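NAD-dependent dehydrogenase (Rhizobium meliloti, PDB 4Z0P) reduces glyoxylate and hydroxypyruvate with NADPH as a D-2-hydroxyacid dehydrogenase-type enzyme, here holding NADPH and oxalate. Local coordinates at residues A[98-103]-A[148-153]; A[196-201]-A[229-234]; A[88-93]-A[308-313]. All coordinates share one frame; numbering follows the deposited sequence.

Contact 1 of 3, residues A[98-103]-A[148-153]; sequences TLTTRM and MGVLGQ. With NDP (NADPH dihydro-nicotinamide-adenine-dinucleotide phosphate), chain H.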
loop_
_atom_site.group_PDB
_atom_site.type_symbol
_atom_site.label_atom_id
_atom_site.label_comp_id
_atom_site.label_asym_id
_atom_site.label_seq_id
_atom_site.Cartn_x
_atom_site.Cartn_y
_atom_site.Cartn_z
ATOM N N THR A 98 -4.600 -5.659 16.664
ATOM C CA THR A 98 -5.243 -4.517 15.972
ATOM C C THR A 98 -4.269 -3.358 15.770
ATOM O O THR A 98 -4.228 -2.732 14.696
ATOM C CB THR A 98 -6.485 -3.971 16.735
ATOM O OG1 THR A 98 -6.096 -3.508 18.046
ATOM C CG2 THR A 98 -7.575 -5.034 16.806
ATOM N N LEU A 99 -3.433 -3.100 16.778
ATOM C CA LEU A 99 -2.473 -1.996 16.662
ATOM C C LEU A 99 -1.387 -2.328 15.636
ATOM O O LEU A 99 -1.044 -1.532 14.743
ATOM C CB LEU A 99 -1.865 -1.689 18.042
ATOM C CG LEU A 99 -1.077 -0.386 18.132
ATOM C CD1 LEU A 99 -1.957 0.829 18.041
ATOM C CD2 LEU A 99 -0.366 -0.365 19.486
ATOM N N THR A 100 -0.876 -3.547 15.724
ATOM C CA THR A 100 0.172 -3.993 14.830
ATOM C C THR A 100 -0.267 -3.980 13.385
ATOM O O THR A 100 0.476 -3.515 12.501
ATOM C CB THR A 100 0.620 -5.406 15.226
ATOM O OG1 THR A 100 1.001 -5.390 16.610
ATOM C CG2 THR A 100 1.795 -5.859 14.405
ATOM N N THR A 101 -1.463 -4.503 13.129
ATOM C CA THR A 101 -1.937 -4.604 11.745
ATOM C C THR A 101 -2.151 -3.214 11.136
ATOM O O THR A 101 -1.872 -2.992 9.953
ATOM C CB THR A 101 -3.153 -5.542 11.619
ATOM O OG1 THR A 101 -3.215 -6.045 10.288
ATOM C CG2 THR A 101 -4.473 -4.886 11.997
ATOM N N ARG A 102 -2.584 -2.278 11.966
ATOM C CA ARG A 102 -2.800 -0.888 11.541
ATOM C C ARG A 102 -1.487 -0.192 11.185
ATOM O O ARG A 102 -1.394 0.507 10.154
ATOM C CB ARG A 102 -3.574 -0.133 12.605
ATOM C CG ARG A 102 -5.040 -0.498 12.721
ATOM C CD ARG A 102 -5.640 0.021 14.016
ATOM N NE ARG A 102 -7.083 -0.243 14.101
ATOM C CZ ARG A 102 -8.042 0.572 13.646
ATOM N NH1 ARG A 102 -7.738 1.753 13.136
ATOM N NH2 ARG A 102 -9.324 0.216 13.760
ATOM N N MET A 103 -0.460 -0.378 12.021
ATOM C CA MET A 103 0.844 0.207 11.707
ATOM C C MET A 103 1.366 -0.333 10.376
ATOM O O MET A 103 1.861 0.435 9.538
ATOM C CB MET A 103 1.860 -0.034 12.810
ATOM C CG MET A 103 3.223 0.567 12.526
ATOM S SD MET A 103 3.196 2.353 12.260
ATOM C CE MET A 103 3.210 2.953 13.952
ATOM N N MET A 148 13.106 -3.158 15.652
ATOM C CA MET A 148 12.721 -4.526 15.274
ATOM C C MET A 148 11.901 -5.165 16.386
ATOM O O MET A 148 12.159 -6.304 16.787
ATOM C CB MET A 148 13.980 -5.371 15.032
ATOM C CG MET A 148 14.639 -5.141 13.693
ATOM S SD MET A 148 13.694 -5.953 12.395
ATOM C CE MET A 148 12.733 -4.592 11.746
ATOM N N GLY A 149 10.934 -4.423 16.898
ATOM C CA GLY A 149 10.074 -4.903 17.946
ATOM C C GLY A 149 8.772 -5.422 17.379
ATOM O O GLY A 149 8.719 -5.921 16.245
ATOM N N VAL A 150 7.704 -5.281 18.152
ATOM C CA VAL A 150 6.398 -5.773 17.710
ATOM C C VAL A 150 6.035 -5.166 16.354
ATOM O O VAL A 150 5.672 -5.885 15.403
ATOM C CB VAL A 150 5.307 -5.472 18.759
ATOM C CG1 VAL A 150 3.924 -5.844 18.245
ATOM C CG2 VAL A 150 5.575 -6.268 20.033
ATOM N N LEU A 151 6.167 -3.846 16.239
ATOM C CA LEU A 151 5.727 -3.156 15.016
ATOM C C LEU A 151 6.721 -3.340 13.879
ATOM O O LEU A 151 6.334 -3.673 12.747
ATOM C CB LEU A 151 5.452 -1.675 15.317
ATOM C CG LEU A 151 4.375 -1.423 16.369
ATOM C CD1 LEU A 151 4.129 0.076 16.588
ATOM C CD2 LEU A 151 3.071 -2.154 16.083
ATOM N N GLY A 152 8.004 -3.166 14.171
ATOM C CA GLY A 152 9.037 -3.339 13.153
ATOM C C GLY A 152 9.053 -4.719 12.521
ATOM O O GLY A 152 9.176 -4.859 11.293
ATOM N N GLN A 153 8.891 -5.748 13.343
ATOM C CA GLN A 153 8.903 -7.115 12.785
ATOM C C GLN A 153 7.717 -7.391 11.858
ATOM O O GLN A 153 7.872 -7.992 10.788
ATOM C CB GLN A 153 8.984 -8.174 13.857
ATOM C CG GLN A 153 10.300 -8.101 14.603
ATOM C CD GLN A 153 10.416 -9.189 15.633
ATOM O OE1 GLN A 153 9.955 -10.297 15.407
ATOM N NE2 GLN A 153 11.030 -8.881 16.764
HETATM P PA NDP H . 8.926 -2.551 20.918
HETATM O O1A NDP H . 9.379 -2.277 22.344
HETATM O O2A NDP H . 8.307 -3.879 20.635
HETATM O O5B NDP H . 10.210 -2.380 20.006
HETATM C C5B NDP H . 11.154 -1.341 20.154
HETATM C C4B NDP H . 12.339 -1.659 19.284
HETATM O O4B NDP H . 13.198 -0.523 19.317
HETATM C C3B NDP H . 13.169 -2.848 19.767
HETATM O O3B NDP H . 13.637 -3.543 18.617
HETATM C C2B NDP H . 14.318 -2.187 20.499
HETATM O O2B NDP H . 15.518 -2.935 20.527
HETATM C C1B NDP H . 14.506 -0.968 19.635
HETATM N N9A NDP H . 15.268 0.057 20.368
HETATM C C8A NDP H . 14.925 0.783 21.451
HETATM N N7A NDP H . 15.860 1.617 21.847
HETATM C C5A NDP H . 16.877 1.414 20.957
HETATM C C6A NDP H . 18.167 1.967 20.831
HETATM N N6A NDP H . 18.636 2.924 21.666
HETATM N N1A NDP H . 18.960 1.535 19.811
HETATM C C2A NDP H . 18.492 0.589 18.985
HETATM N N3A NDP H . 17.298 -0.013 19.014
HETATM C C4A NDP H . 16.527 0.459 20.028
HETATM O O3 NDP H . 7.967 -1.301 20.560
HETATM P PN NDP H . 6.809 -1.391 19.426
HETATM O O1N NDP H . 7.356 -1.992 18.176
HETATM O O2N NDP H . 5.559 -1.946 20.009
HETATM O O5D NDP H . 6.537 0.171 19.274
HETATM C C5D NDP H . 7.569 1.008 18.790
HETATM C C4D NDP H . 7.186 2.473 18.937
HETATM O O4D NDP H . 6.240 2.845 17.932
HETATM C C3D NDP H . 6.479 2.870 20.226
HETATM O O3D NDP H . 7.427 3.030 21.301
HETATM C C2D NDP H . 5.764 4.165 19.900
HETATM O O2D NDP H . 6.607 5.295 20.190
HETATM C C1D NDP H . 5.601 4.036 18.363
HETATM N N1N NDP H . 4.198 4.004 17.943
HETATM C C2N NDP H . 3.671 5.007 17.138
HETATM C C3N NDP H . 2.374 4.985 16.719
HETATM C C7N NDP H . 1.817 5.964 15.729
HETATM O O7N NDP H . 0.577 6.039 15.620
HETATM N N7N NDP H . 2.627 6.725 15.024
HETATM C C4N NDP H . 1.481 3.896 17.184
HETATM C C5N NDP H . 2.122 2.880 18.056
HETATM C C6N NDP H . 3.400 2.936 18.379
HETATM P P2B NDP H . 15.674 -4.226 21.476
HETATM O O1X NDP H . 14.817 -5.271 20.810
HETATM O O2X NDP H . 17.161 -4.511 21.366
HETATM O O3X NDP H . 15.216 -3.829 22.830
#
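M103 and L151 meet through their methyls, CE to CD1 at 4.0 Å, beneath one and the same face of the NADPH nicotinamide ring. M103 CE lies over that face, displaced from the ring centre toward C3N and 3.5 Å from it, while L151 CD1 sits farther out, past the rim on the C6N side. The M103 chain bends at both chi2 and chi3, and the latter (83°) sets CE at the ring. An unbranched thioether can thread such a path, and leucine offers two methyls to divide: CD1 serves the cofactor and CD2 packs 3.7 Å from T100 CA on helix 97-115. Two smaller planar groups are held edge-on: the R102 guanidinium has T98 O in its plane and also binds Q135 O of the second subunit, and the Q153 amide has M148 O almost in its own plane.

Segment 148-153 is the glycine-rich turn into helix 150-161, which fits the Rossmann GxGxxG fingerprint (G147, G149, G152). G149 is the N-cap, and without a side chain its CA can approach NDP O5B to 3.3 Å. The first amides of the helix then take the pyrophosphate one oxygen each: V150 N to O2A and L151 N to O1N, both at 2.9 Å and nearly straight. The helix N-terminus would also tend to stabilise the phosphate charge.

T100 crosses V150 at about a right angle, OG1 to V150 CG1 at 3.4 Å. Its OG1 lies beside the backbone N (chi1 -55°) and is hydrogen-bonded to D96 O, just ahead of the helix, so the hydroxyl can lie against a valine methyl and still have a polar partner. No hydrogen bond joins the two segments.

Contact 2 of 3, residues A[196-201]-A[229-234]; sequences FLVGLL and VFINAG. With NDP (NADPH dihydro-nicotinamide-adenine-dinucleotide phosphate), chain H.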
loop_
_atom_site.group_PDB
_atom_site.type_symbol
_atom_site.label_atom_id
_atom_site.label_comp_id
_atom_site.label_asym_id
_atom_site.label_seq_id
_atom_site.Cartn_x
_atom_site.Cartn_y
_atom_site.Cartn_z
ATOM N N PHE A 196 14.804 3.205 1.418
ATOM C CA PHE A 196 13.678 3.761 2.178
ATOM C C PHE A 196 13.920 3.429 3.643
ATOM O O PHE A 196 13.852 2.263 4.028
ATOM C CB PHE A 196 12.328 3.125 1.800
ATOM C CG PHE A 196 11.799 3.427 0.406
ATOM C CD1 PHE A 196 12.485 4.191 -0.534
ATOM C CD2 PHE A 196 10.571 2.873 0.033
ATOM C CE1 PHE A 196 11.938 4.420 -1.800
ATOM C CE2 PHE A 196 10.036 3.086 -1.236
ATOM C CZ PHE A 196 10.721 3.855 -2.148
ATOM N N LEU A 197 14.161 4.458 4.459
ATOM C CA LEU A 197 14.370 4.286 5.891
ATOM C C LEU A 197 13.055 4.435 6.619
ATOM O O LEU A 197 12.403 5.469 6.485
ATOM C CB LEU A 197 15.353 5.337 6.408
ATOM C CG LEU A 197 15.658 5.266 7.915
ATOM C CD1 LEU A 197 16.322 3.958 8.274
ATOM C CD2 LEU A 197 16.545 6.419 8.333
ATOM N N VAL A 198 12.694 3.435 7.421
ATOM C CA VAL A 198 11.468 3.444 8.220
ATOM C C VAL A 198 11.837 3.450 9.693
ATOM O O VAL A 198 12.523 2.540 10.172
ATOM C CB VAL A 198 10.595 2.212 7.950
ATOM C CG1 VAL A 198 9.378 2.159 8.879
ATOM C CG2 VAL A 198 10.103 2.235 6.500
ATOM N N GLY A 199 11.367 4.464 10.409
ATOM C CA GLY A 199 11.551 4.560 11.849
ATOM C C GLY A 199 10.352 4.010 12.635
ATOM O O GLY A 199 9.245 4.537 12.544
ATOM N N LEU A 200 10.607 2.971 13.417
ATOM C CA LEU A 200 9.651 2.382 14.358
ATOM C C LEU A 200 10.316 2.154 15.720
ATOM O O LEU A 200 10.168 1.108 16.332
ATOM C CB LEU A 200 9.089 1.094 13.803
ATOM C CG LEU A 200 8.070 1.325 12.673
ATOM C CD1 LEU A 200 7.761 0.010 11.965
ATOM C CD2 LEU A 200 6.803 1.970 13.183
ATOM N N LEU A 201 11.037 3.170 16.163
ATOM C CA LEU A 201 11.704 3.182 17.472
ATOM C C LEU A 201 10.833 3.917 18.491
ATOM O O LEU A 201 10.127 4.862 18.146
ATOM C CB LEU A 201 13.029 3.937 17.391
ATOM C CG LEU A 201 14.198 3.300 16.625
ATOM C CD1 LEU A 201 15.288 4.324 16.378
ATOM C CD2 LEU A 201 14.724 2.085 17.375
ATOM N N VAL A 229 14.588 7.957 0.870
ATOM C CA VAL A 229 13.372 8.451 1.504
ATOM C C VAL A 229 13.377 8.149 2.996
ATOM O O VAL A 229 13.864 7.101 3.423
ATOM C CB VAL A 229 12.153 7.762 0.839
ATOM C CG1 VAL A 229 10.843 8.078 1.532
ATOM C CG2 VAL A 229 12.098 8.213 -0.616
ATOM N N PHE A 230 12.821 9.068 3.784
ATOM C CA PHE A 230 12.697 8.908 5.233
ATOM C C PHE A 230 11.237 8.812 5.637
ATOM O O PHE A 230 10.431 9.707 5.335
ATOM C CB PHE A 230 13.327 10.095 5.957
ATOM C CG PHE A 230 13.190 10.043 7.453
ATOM C CD1 PHE A 230 13.577 8.907 8.170
ATOM C CD2 PHE A 230 12.710 11.126 8.163
ATOM C CE1 PHE A 230 13.483 8.865 9.562
ATOM C CE2 PHE A 230 12.613 11.087 9.557
ATOM C CZ PHE A 230 13.000 9.957 10.258
ATOM N N ILE A 231 10.911 7.751 6.370
ATOM C CA ILE A 231 9.534 7.479 6.797
ATOM C C ILE A 231 9.565 7.270 8.298
ATOM O O ILE A 231 10.295 6.380 8.790
ATOM C CB ILE A 231 9.013 6.211 6.109
ATOM C CG1 ILE A 231 8.909 6.428 4.596
ATOM C CG2 ILE A 231 7.686 5.731 6.720
ATOM C CD1 ILE A 231 8.883 5.119 3.842
ATOM N N ASN A 232 8.871 8.123 9.051
ATOM C CA ASN A 232 8.866 7.971 10.511
ATOM C C ASN A 232 7.482 7.885 11.110
ATOM O O ASN A 232 6.658 8.782 10.920
ATOM C CB ASN A 232 9.635 9.102 11.199
ATOM C CG ASN A 232 9.906 8.832 12.689
ATOM O OD1 ASN A 232 9.814 7.701 13.182
ATOM N ND2 ASN A 232 10.276 9.872 13.395
ATOM N N ALA A 233 7.227 6.799 11.826
ATOM C CA ALA A 233 6.004 6.661 12.618
ATOM C C ALA A 233 6.280 6.218 14.040
ATOM O O ALA A 233 5.369 5.709 14.721
ATOM C CB ALA A 233 5.025 5.701 11.949
ATOM N N GLY A 234 7.503 6.454 14.506
ATOM C CA GLY A 234 7.863 6.189 15.892
ATOM C C GLY A 234 7.465 7.355 16.772
ATOM O O GLY A 234 6.303 7.459 17.217
HETATM P PA NDP H . 8.926 -2.551 20.918
HETATM O O1A NDP H . 9.379 -2.277 22.344
HETATM O O2A NDP H . 8.307 -3.879 20.635
HETATM O O5B NDP H . 10.210 -2.380 20.006
HETATM C C5B NDP H . 11.154 -1.341 20.154
HETATM C C4B NDP H . 12.339 -1.659 19.284
HETATM O O4B NDP H . 13.198 -0.523 19.317
HETATM C C3B NDP H . 13.169 -2.848 19.767
HETATM O O3B NDP H . 13.637 -3.543 18.617
HETATM C C2B NDP H . 14.318 -2.187 20.499
HETATM O O2B NDP H . 15.518 -2.935 20.527
HETATM C C1B NDP H . 14.506 -0.968 19.635
HETATM N N9A NDP H . 15.268 0.057 20.368
HETATM C C8A NDP H . 14.925 0.783 21.451
HETATM N N7A NDP H . 15.860 1.617 21.847
HETATM C C5A NDP H . 16.877 1.414 20.957
HETATM C C6A NDP H . 18.167 1.967 20.831
HETATM N N6A NDP H . 18.636 2.924 21.666
HETATM N N1A NDP H . 18.960 1.535 19.811
HETATM C C2A NDP H . 18.492 0.589 18.985
HETATM N N3A NDP H . 17.298 -0.013 19.014
HETATM C C4A NDP H . 16.527 0.459 20.028
HETATM O O3 NDP H . 7.967 -1.301 20.560
HETATM P PN NDP H . 6.809 -1.391 19.426
HETATM O O1N NDP H . 7.356 -1.992 18.176
HETATM O O2N NDP H . 5.559 -1.946 20.009
HETATM O O5D NDP H . 6.537 0.171 19.274
HETATM C C5D NDP H . 7.569 1.008 18.790
HETATM C C4D NDP H . 7.186 2.473 18.937
HETATM O O4D NDP H . 6.240 2.845 17.932
HETATM C C3D NDP H . 6.479 2.870 20.226
HETATM O O3D NDP H . 7.427 3.030 21.301
HETATM C C2D NDP H . 5.764 4.165 19.900
HETATM O O2D NDP H . 6.607 5.295 20.190
HETATM C C1D NDP H . 5.601 4.036 18.363
HETATM N N1N NDP H . 4.198 4.004 17.943
HETATM C C2N NDP H . 3.671 5.007 17.138
HETATM C C3N NDP H . 2.374 4.985 16.719
HETATM C C7N NDP H . 1.817 5.964 15.729
HETATM O O7N NDP H . 0.577 6.039 15.620
HETATM N N7N NDP H . 2.627 6.725 15.024
HETATM C C4N NDP H . 1.481 3.896 17.184
HETATM C C5N NDP H . 2.122 2.880 18.056
HETATM C C6N NDP H . 3.400 2.936 18.379
HETATM P P2B NDP H . 15.674 -4.226 21.476
HETATM O O1X NDP H . 14.817 -5.271 20.810
HETATM O O2X NDP H . 17.161 -4.511 21.366
HETATM O O3X NDP H . 15.216 -3.829 22.830
HETATM O O HOH W 1 11.247 5.905 14.868
#
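G199 O receives A233 N at 3.1 Å, closing a parallel ladder just where both strands end at the cofactor. A233 O in turn accepts the nicotinamide amide N7N of NADPH at 2.9 Å, a bond that helps orient the carboxamide. Behind it the strands alternate donor and acceptor: L197 N to V229 O, I231 N to L197 O and G199 N to I231 O, the last two both 2.7 Å.

N232 positions this end. Its CG is anti to the backbone N (chi1 -168°), and OD1 takes G234 N at 2.9 Å in an Asx turn, the donor standing well above the carbonyl plane. OD1 also accepts from a water that receives L201 N, so it connects the ends of the two strands, to G234 directly and to L201 through water, while ND2 is held by Q239. OD1 passes only 3.3 Å from G199 O, two acceptors side by side, and G199 brings no side chain into this confined spot. G234, equally bare, lets its CA approach L201 O.

Apolar side chains fill both faces of the pair. On one, F196 lies beside V229, pointing the same way, with F196 CD1 3.8 Å from V229 CB, and V198 CG2 touches I231 CD1. On the other, L197 CD2 meets F230 CD1 at 3.9 Å. Beta-branched and aromatic residues suit such buried central strands. L201 CD2 reaches the adenosine part of NADPH.

The two strands belong to a beta-alpha-beta unit through helix 213-216, deep in the Rossmann sheet: strand 142-146 bonds to 196-199 on the side away from 229-232, and strand 255-258 flanks 229-232. Helix 97-115 covers the F196 and I231 face with H114 and W106, whereas F211 and F216 pack their rings on F230.

Contact 3 of 3, residues A[88-93]-A[308-313]; sequences DVPLVR and LPLEHV. With NDP (NADPH dihydro-nicotinamide-adenine-dinucleotide phosphate), chain H.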
loop_
_atom_site.group_PDB
_atom_site.type_symbol
_atom_site.label_atom_id
_atom_site.label_comp_id
_atom_site.label_asym_id
_atom_site.label_seq_id
_atom_site.Cartn_x
_atom_site.Cartn_y
_atom_site.Cartn_z
ATOM N N ASP A 88 5.171 3.809 41.586
ATOM C CA ASP A 88 6.180 2.764 41.506
ATOM C C ASP A 88 5.503 1.385 41.473
ATOM O O ASP A 88 5.648 0.575 42.386
ATOM C CB ASP A 88 7.131 2.936 42.713
ATOM C CG ASP A 88 8.335 2.017 42.684
ATOM O OD1 ASP A 88 8.730 1.552 41.609
ATOM O OD2 ASP A 88 8.905 1.771 43.767
ATOM N N VAL A 89 4.750 1.134 40.403
ATOM C CA VAL A 89 4.006 -0.098 40.207
ATOM C C VAL A 89 4.131 -0.416 38.710
ATOM O O VAL A 89 4.559 0.452 37.945
ATOM C CB VAL A 89 2.513 0.065 40.620
ATOM C CG1 VAL A 89 2.373 0.465 42.066
ATOM C CG2 VAL A 89 1.792 1.082 39.729
ATOM N N PRO A 90 3.745 -1.624 38.284
ATOM C CA PRO A 90 3.922 -1.959 36.877
ATOM C C PRO A 90 3.158 -1.038 35.940
ATOM O O PRO A 90 2.010 -0.685 36.223
ATOM C CB PRO A 90 3.362 -3.376 36.754
ATOM C CG PRO A 90 3.455 -3.941 38.135
ATOM C CD PRO A 90 3.282 -2.789 39.070
ATOM N N LEU A 91 3.846 -0.635 34.877
ATOM C CA LEU A 91 3.260 0.104 33.776
ATOM C C LEU A 91 3.189 -0.831 32.578
ATOM O O LEU A 91 4.233 -1.309 32.095
ATOM C CB LEU A 91 4.105 1.335 33.450
ATOM C CG LEU A 91 3.761 2.105 32.173
ATOM C CD1 LEU A 91 2.361 2.686 32.261
ATOM C CD2 LEU A 91 4.774 3.234 31.993
ATOM N N VAL A 92 1.968 -1.080 32.106
ATOM C CA VAL A 92 1.695 -2.039 31.048
ATOM C C VAL A 92 1.409 -1.268 29.770
ATOM O O VAL A 92 0.490 -0.447 29.756
ATOM C CB VAL A 92 0.470 -2.919 31.390
ATOM C CG1 VAL A 92 0.090 -3.821 30.220
ATOM C CG2 VAL A 92 0.757 -3.760 32.628
ATOM N N ARG A 93 2.158 -1.539 28.694
ATOM C CA ARG A 93 1.902 -0.851 27.415
ATOM C C ARG A 93 0.891 -1.634 26.580
ATOM O O ARG A 93 0.633 -2.804 26.828
ATOM C CB ARG A 93 3.221 -0.629 26.645
ATOM C CG ARG A 93 3.779 -1.872 25.969
ATOM C CD ARG A 93 5.253 -1.716 25.631
ATOM N NE ARG A 93 5.694 -2.752 24.717
ATOM C CZ ARG A 93 5.645 -2.662 23.390
ATOM N NH1 ARG A 93 5.166 -1.581 22.779
ATOM N NH2 ARG A 93 6.061 -3.674 22.666
ATOM N N LEU A 308 -0.852 -14.228 38.325
ATOM C CA LEU A 308 -0.014 -14.448 37.147
ATOM C C LEU A 308 0.734 -13.168 36.769
ATOM O O LEU A 308 0.250 -12.078 37.050
ATOM C CB LEU A 308 -0.855 -14.918 35.961
ATOM C CG LEU A 308 -1.573 -16.256 36.140
ATOM C CD1 LEU A 308 -2.599 -16.450 35.037
ATOM C CD2 LEU A 308 -0.585 -17.412 36.139
ATOM N N PRO A 309 1.928 -13.307 36.158
ATOM C CA PRO A 309 2.698 -12.121 35.780
ATOM C C PRO A 309 1.986 -11.273 34.738
ATOM O O PRO A 309 1.421 -11.813 33.795
ATOM C CB PRO A 309 4.003 -12.683 35.197
ATOM C CG PRO A 309 3.838 -14.154 35.102
ATOM C CD PRO A 309 2.691 -14.555 35.969
ATOM N N LEU A 310 2.017 -9.956 34.915
ATOM C CA LEU A 310 1.558 -9.050 33.871
ATOM C C LEU A 310 2.420 -9.205 32.629
ATOM O O LEU A 310 3.613 -9.492 32.721
ATOM C CB LEU A 310 1.612 -7.596 34.358
ATOM C CG LEU A 310 0.606 -7.226 35.446
ATOM C CD1 LEU A 310 1.045 -5.951 36.152
ATOM C CD2 LEU A 310 -0.778 -7.041 34.841
ATOM N N GLU A 311 1.809 -8.996 31.474
ATOM C CA GLU A 311 2.504 -9.021 30.181
ATOM C C GLU A 311 2.690 -7.597 29.678
ATOM O O GLU A 311 1.914 -6.712 30.023
ATOM C CB GLU A 311 1.697 -9.844 29.178
ATOM C CG GLU A 311 1.604 -11.312 29.585
ATOM C CD GLU A 311 0.493 -12.084 28.896
ATOM O OE1 GLU A 311 -0.563 -11.511 28.563
ATOM O OE2 GLU A 311 0.673 -13.296 28.708
ATOM N N HIS A 312 3.738 -7.383 28.874
ATOM C CA HIS A 312 4.001 -6.092 28.236
ATOM C C HIS A 312 4.311 -4.994 29.244
ATOM O O HIS A 312 3.929 -3.848 29.056
ATOM C CB HIS A 312 2.843 -5.659 27.317
ATOM C CG HIS A 312 2.280 -6.776 26.500
ATOM N ND1 HIS A 312 3.042 -7.496 25.615
ATOM C CD2 HIS A 312 1.045 -7.328 26.471
ATOM C CE1 HIS A 312 2.301 -8.435 25.058
ATOM N NE2 HIS A 312 1.081 -8.349 25.556
ATOM N N VAL A 313 5.058 -5.356 30.282
ATOM C CA VAL A 313 5.449 -4.398 31.305
ATOM C C VAL A 313 6.705 -3.658 30.848
ATOM O O VAL A 313 7.694 -4.273 30.483
ATOM C CB VAL A 313 5.716 -5.111 32.637
ATOM C CG1 VAL A 313 6.187 -4.136 33.717
ATOM C CG2 VAL A 313 4.457 -5.838 33.095
HETATM P PA NDP H . 8.926 -2.551 20.918
HETATM O O1A NDP H . 9.379 -2.277 22.344
HETATM O O2A NDP H . 8.307 -3.879 20.635
HETATM O O5B NDP H . 10.210 -2.380 20.006
HETATM C C5B NDP H . 11.154 -1.341 20.154
HETATM C C4B NDP H . 12.339 -1.659 19.284
HETATM O O4B NDP H . 13.198 -0.523 19.317
HETATM C C3B NDP H . 13.169 -2.848 19.767
HETATM O O3B NDP H . 13.637 -3.543 18.617
HETATM C C2B NDP H . 14.318 -2.187 20.499
HETATM O O2B NDP H . 15.518 -2.935 20.527
HETATM C C1B NDP H . 14.506 -0.968 19.635
HETATM N N9A NDP H . 15.268 0.057 20.368
HETATM C C8A NDP H . 14.925 0.783 21.451
HETATM N N7A NDP H . 15.860 1.617 21.847
HETATM C C5A NDP H . 16.877 1.414 20.957
HETATM C C6A NDP H . 18.167 1.967 20.831
HETATM N N6A NDP H . 18.636 2.924 21.666
HETATM N N1A NDP H . 18.960 1.535 19.811
HETATM C C2A NDP H . 18.492 0.589 18.985
HETATM N N3A NDP H . 17.298 -0.013 19.014
HETATM C C4A NDP H . 16.527 0.459 20.028
HETATM O O3 NDP H . 7.967 -1.301 20.560
HETATM P PN NDP H . 6.809 -1.391 19.426
HETATM O O1N NDP H . 7.356 -1.992 18.176
HETATM O O2N NDP H . 5.559 -1.946 20.009
HETATM O O5D NDP H . 6.537 0.171 19.274
HETATM C C5D NDP H . 7.569 1.008 18.790
HETATM C C4D NDP H . 7.186 2.473 18.937
HETATM O O4D NDP H . 6.240 2.845 17.932
HETATM C C3D NDP H . 6.479 2.870 20.226
HETATM O O3D NDP H . 7.427 3.030 21.301
HETATM C C2D NDP H . 5.764 4.165 19.900
HETATM O O2D NDP H . 6.607 5.295 20.190
HETATM C C1D NDP H . 5.601 4.036 18.363
HETATM N N1N NDP H . 4.198 4.004 17.943
HETATM C C2N NDP H . 3.671 5.007 17.138
HETATM C C3N NDP H . 2.374 4.985 16.719
HETATM C C7N NDP H . 1.817 5.964 15.729
HETATM O O7N NDP H . 0.577 6.039 15.620
HETATM N N7N NDP H . 2.627 6.725 15.024
HETATM C C4N NDP H . 1.481 3.896 17.184
HETATM C C5N NDP H . 2.122 2.880 18.056
HETATM C C6N NDP H . 3.400 2.936 18.379
HETATM P P2B NDP H . 15.674 -4.226 21.476
HETATM O O1X NDP H . 14.817 -5.271 20.810
HETATM O O2X NDP H . 17.161 -4.511 21.366
HETATM O O3X NDP H . 15.216 -3.829 22.830
#
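R93 and H312 set their side chains at about a right angle, the guanidinium and imidazole planes 89° apart, with R93 CG 4.1 Å from H312 CB. Between them the backbones join: R93 N donates to H312 O at 2.9 Å. H312 has a positive phi (65°), part of the turn that presents this carbonyl to the strand. From CG to NE the arginine runs extended, and its length carries the guanidinium to NADPH, where NH1 (2.8 Å) and the more bent NH2 bond both grip O2N in the guanidinium plane; O1A lies over one face. A75 O also binds NH1.

On the far side of the bond the packing is apolar. L310 crosses both P90 and V92 at about right angles, its CD1 reaching P90 CB at 3.5 Å. V92 CG1 lies against E311 O (3.4 Å), while CG2 packs on L310 and V313, a branched residue serving backbone and apolar neighbours alike.

Strand 91-92 is the outermost of the five-stranded parallel sheet built from the N-terminal part of the chain. The chain after helix 290-305 returns beside it, bridging V92 with V313, consistent with the two-domain D-2-hydroxyacid dehydrogenase fold, whose C-terminal end rejoins the substrate-binding domain.

In the fold
The three contacts share one NADPH, held along its length. Contacts 1 and 2 have centres 13 Å apart and touch directly: M103 SD lies 3.7 Å from L200 CD2, and M103 CE lies 3.6 Å from A233 O, so M103 of helix 97-115 packs against the residues following both strands, under the nicotinamide. Contact 3 stands 19 Å from contact 1 and 28 Å from contact 2, centre to centre, but V150 CG2 meets R93 NH2 at 3.7 Å, where the two domains converge on the pyrophosphate. Contact 3 closes a chain loop enclosing the other two. A bound oxalate lies about 4 Å from the L99 side chain. The R93 side chain is about 7 Å from a bound oxalate.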